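Local coordinates for protein SusD homolog (PDB 3IV0) that probably binds glycans at the outer membrane of a gut Bacteroides, as a SusD-family protein whose own ligand is not known, at residues W461-N466 with G475-W480. Numbering follows the deposited sequence.
Sequences WPIHRN and GLNLFW
The C-terminal tail of this SusD-family protein, 475-480, returns past helix 466-470 to lie along the loop 461-466 that leads into that helix. Asn477 joins the two segments. With CG beside its backbone N (chi1 -84°), its carboxamide reaches Trp461, and ND2 donates to Trp461 O at 2.9 Å, approaching nearly along the C=O axis, with Trp461 O in the plane of the Asn477 amide. ND2 also binds Phe142 O at the end of helix 117-142, while OD1 accepts from Arg159, so the carboxamide is gripped at both ends and its flip is settled. The sec-butyl arm of Ile463 crosses this amide at about a right angle, CD1 lying 3.7 Å from Asn477 ND2. Partly exposed Leu476 turns CD2 back to Ile463, 3.8 Å from its CG2. Water 1 bridges the backbones, accepting from Ile463 N and donating to Asn477 O. Farther along, the 3-10 turn 478-480 presents the Trp480 indole to Pro462, whose CG sits 3.9 Å from the five-membered ring centroid, 20° off the normal, a CH-pi contact; Phe479 CD2 lies over the opposite face. At the helix entrance, His464 ND1 accepts from Asn466 N at 2.9 Å, a capping bond, and NE2 binds Asp82. An alanine at Asn477 would probably cost Trp461 O its tail donor and loosen the tail from Phe142, leaving Gly475 O to hold Arg159. The carboxamide makes the one direct hydrogen bond between the segments, water 1 adds an indirect backbone link, and the outside partners tie the chain end to the N-terminal half of the fold.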
ATOM      1  N   TRP A 461      -0.831 -13.099  -8.049  1.00 11.07           N
ATOM      2  CA  TRP A 461      -1.211 -14.183  -7.160  1.00 10.82           C
ATOM      3  C   TRP A 461      -2.057 -15.216  -7.893  1.00 10.26           C
ATOM      4  O   TRP A 461      -2.832 -14.865  -8.738  1.00 11.35           O
ATOM      5  CB  TRP A 461      -2.022 -13.623  -5.961  1.00 10.88           C
ATOM      6  CG  TRP A 461      -1.186 -12.956  -4.945  1.00  9.66           C
ATOM      7  CD1 TRP A 461      -0.561 -11.758  -5.064  1.00 10.72           C
ATOM      8  CD2 TRP A 461      -0.795 -13.480  -3.657  1.00 10.94           C
ATOM      9  NE1 TRP A 461       0.143 -11.477  -3.929  1.00 11.09           N
ATOM     10  CE2 TRP A 461       0.022 -12.520  -3.047  1.00 11.55           C
ATOM     11  CE3 TRP A 461      -1.114 -14.650  -2.945  1.00 11.87           C
ATOM     12  CZ2 TRP A 461       0.582 -12.708  -1.792  1.00 11.79           C
ATOM     13  CZ3 TRP A 461      -0.573 -14.841  -1.723  1.00 13.27           C
ATOM     14  CH2 TRP A 461       0.274 -13.885  -1.148  1.00 11.63           C
ATOM     15  N   PRO A 462      -1.932 -16.501  -7.496  1.00 11.00           N
ATOM     16  CA  PRO A 462      -2.925 -17.451  -7.931  1.00 12.19           C
ATOM     17  C   PRO A 462      -4.309 -17.012  -7.497  1.00 11.23           C
ATOM     18  O   PRO A 462      -4.433 -16.409  -6.437  1.00 12.55           O
ATOM     19  CB  PRO A 462      -2.524 -18.748  -7.207  1.00 13.94           C
ATOM     20  CG  PRO A 462      -1.062 -18.556  -6.827  1.00 13.57           C
ATOM     21  CD  PRO A 462      -0.945 -17.091  -6.583  1.00 12.96           C
ATOM     22  N   ILE A 463      -5.305 -17.342  -8.295  1.00 11.79           N
ATOM     23  CA  ILE A 463      -6.711 -17.125  -7.946  1.00 13.89           C
ATOM     24  C   ILE A 463      -7.241 -18.423  -7.336  1.00 13.86           C
ATOM     25  O   ILE A 463      -7.202 -19.470  -7.980  1.00 15.06           O
ATOM     26  CB  ILE A 463      -7.504 -16.720  -9.169  1.00 14.10           C
ATOM     27  CG1 ILE A 463      -7.086 -15.306  -9.599  1.00 14.94           C
ATOM     28  CG2 ILE A 463      -9.040 -16.755  -8.892  1.00 13.44           C
ATOM     29  CD1 ILE A 463      -7.587 -14.893 -10.983  1.00 15.29           C
ATOM     30  N   HIS A 464      -7.722 -18.345  -6.098  1.00 14.07           N
ATOM     31  CA  HIS A 464      -8.274 -19.511  -5.408  1.00 13.59           C
ATOM     32  C   HIS A 464      -9.525 -20.032  -6.098  1.00 15.18           C
ATOM     33  O   HIS A 464     -10.324 -19.289  -6.636  1.00 15.00           O
ATOM     34  CB  HIS A 464      -8.595 -19.080  -3.980  1.00 14.56           C
ATOM     35  CG  HIS A 464      -8.873 -20.211  -3.037  1.00 14.34           C
ATOM     36  ND1 HIS A 464     -10.108 -20.821  -2.941  1.00 18.14           N
ATOM     37  CD2 HIS A 464      -8.063 -20.839  -2.157  1.00 16.01           C
ATOM     38  CE1 HIS A 464     -10.041 -21.767  -2.016  1.00 20.79           C
ATOM     39  NE2 HIS A 464      -8.813 -21.796  -1.522  1.00 17.27           N
ATOM     40  N   ARG A 465      -9.702 -21.345  -6.048  1.00 18.69           N
ATOM     41  CA  ARG A 465     -10.887 -21.971  -6.659  1.00 21.06           C
ATOM     42  C   ARG A 465     -12.210 -21.413  -6.146  1.00 17.42           C
ATOM     43  O   ARG A 465     -13.201 -21.430  -6.857  1.00 18.56           O
ATOM     44  CB  ARG A 465     -10.831 -23.479  -6.453  1.00 25.42           C
ATOM     45  CG  ARG A 465     -10.853 -23.877  -5.000  1.00 29.82           C
ATOM     46  N   ASN A 466     -12.264 -20.905  -4.922  1.00 17.56           N
ATOM     47  CA  ASN A 466     -13.499 -20.335  -4.426  1.00 17.53           C
ATOM     48  C   ASN A 466     -14.018 -19.221  -5.329  1.00 18.50           C
ATOM     49  O   ASN A 466     -15.228 -18.974  -5.435  1.00 17.95           O
ATOM     50  CB  ASN A 466     -13.350 -19.818  -2.984  1.00 20.19           C
ATOM     51  CG  ASN A 466     -13.105 -20.954  -1.953  1.00 27.16           C
ATOM     52  OD1 ASN A 466     -13.167 -22.157  -2.274  1.00 28.95           O
ATOM     53  ND2 ASN A 466     -12.770 -20.561  -0.727  1.00 25.86           N
ATOM     54  N   GLY A 475     -11.521 -17.077 -15.489  1.00 17.32           N
ATOM     55  CA  GLY A 475     -10.383 -17.916 -15.772  1.00 17.42           C
ATOM     56  C   GLY A 475      -9.274 -17.674 -14.753  1.00 17.24           C
ATOM     57  O   GLY A 475      -9.175 -16.583 -14.161  1.00 16.43           O
ATOM     58  N   LEU A 476      -8.449 -18.681 -14.504  1.00 18.18           N
ATOM     59  CA  LEU A 476      -7.438 -18.533 -13.478  1.00 17.29           C
ATOM     60  C   LEU A 476      -6.204 -17.760 -13.958  1.00 16.11           C
ATOM     61  O   LEU A 476      -6.105 -17.369 -15.123  1.00 16.46           O
ATOM     62  CB  LEU A 476      -7.039 -19.900 -12.932  1.00 21.80           C
ATOM     63  CG  LEU A 476      -8.175 -20.641 -12.206  1.00 22.98           C
ATOM     64  CD1 LEU A 476      -7.672 -21.981 -11.757  1.00 29.30           C
ATOM     65  CD2 LEU A 476      -8.742 -19.864 -11.028  1.00 27.23           C
ATOM     66  N   ASN A 477      -5.274 -17.526 -13.036  1.00 13.48           N
ATOM     67  CA  ASN A 477      -3.984 -16.966 -13.400  1.00 12.83           C
ATOM     68  C   ASN A 477      -3.086 -18.136 -13.801  1.00 13.95           C
ATOM     69  O   ASN A 477      -2.620 -18.915 -12.978  1.00 14.39           O
ATOM     70  CB  ASN A 477      -3.414 -16.080 -12.287  1.00 12.50           C
ATOM     71  CG  ASN A 477      -3.965 -14.667 -12.345  1.00 12.55           C
ATOM     72  OD1 ASN A 477      -4.327 -14.191 -13.421  1.00 12.17           O
ATOM     73  ND2 ASN A 477      -4.029 -13.987 -11.190  1.00 10.64           N
ATOM     74  N   LEU A 478      -2.903 -18.269 -15.108  1.00 14.84           N
ATOM     75  CA  LEU A 478      -2.441 -19.518 -15.696  1.00 17.60           C
ATOM     76  C   LEU A 478      -0.993 -19.837 -15.450  1.00 15.81           C
ATOM     77  O   LEU A 478      -0.579 -21.011 -15.538  1.00 18.30           O
ATOM     78  CB  LEU A 478      -2.736 -19.528 -17.185  1.00 18.96           C
ATOM     79  CG  LEU A 478      -4.231 -19.416 -17.502  1.00 23.18           C
ATOM     80  CD1 LEU A 478      -4.463 -19.430 -18.992  1.00 30.63           C
ATOM     81  CD2 LEU A 478      -4.984 -20.561 -16.823  1.00 25.75           C
ATOM     82  N   PHE A 479      -0.173 -18.848 -15.086  1.00 15.24           N
ATOM     83  CA  PHE A 479       1.192 -19.185 -14.762  1.00 15.34           C
ATOM     84  C   PHE A 479       1.248 -20.217 -13.638  1.00 15.03           C
ATOM     85  O   PHE A 479       2.205 -20.988 -13.530  1.00 16.62           O
ATOM     86  CB  PHE A 479       2.007 -17.951 -14.360  1.00 14.56           C
ATOM     87  CG  PHE A 479       3.464 -18.252 -14.132  1.00 14.52           C
ATOM     88  CD1 PHE A 479       4.311 -18.462 -15.213  1.00 15.43           C
ATOM     89  CD2 PHE A 479       3.995 -18.371 -12.876  1.00 16.59           C
ATOM     90  CE1 PHE A 479       5.628 -18.756 -15.009  1.00 15.11           C
ATOM     91  CE2 PHE A 479       5.331 -18.660 -12.681  1.00 15.88           C
ATOM     92  CZ  PHE A 479       6.145 -18.879 -13.778  1.00 15.72           C
ATOM     93  N   TRP A 480       0.260 -20.178 -12.754  1.00 14.63           N
ATOM     94  CA  TRP A 480       0.263 -21.030 -11.557  1.00 15.31           C
ATOM     95  C   TRP A 480      -0.495 -22.339 -11.777  1.00 18.93           C
ATOM     96  O   TRP A 480      -0.649 -23.095 -10.830  1.00 24.69           O
ATOM     97  CB  TRP A 480      -0.332 -20.249 -10.377  1.00 14.80           C
ATOM     98  CG  TRP A 480       0.329 -18.930 -10.237  1.00 13.56           C
ATOM     99  CD1 TRP A 480      -0.237 -17.725 -10.449  1.00 12.80           C
ATOM    100  CD2 TRP A 480       1.685 -18.697  -9.866  1.00 12.83           C
ATOM    101  NE1 TRP A 480       0.696 -16.743 -10.252  1.00 12.19           N
ATOM    102  CE2 TRP A 480       1.894 -17.308  -9.900  1.00 12.76           C
ATOM    103  CE3 TRP A 480       2.769 -19.529  -9.530  1.00 13.23           C
ATOM    104  CZ2 TRP A 480       3.141 -16.729  -9.603  1.00 13.56           C
ATOM    105  CZ3 TRP A 480       3.978 -18.964  -9.262  1.00 14.52           C
ATOM    106  CH2 TRP A 480       4.167 -17.584  -9.283  1.00 13.99           C
TER
HETATM  107  O   HOH W   1      -4.213 -19.021 -10.593  1.00 18.73           O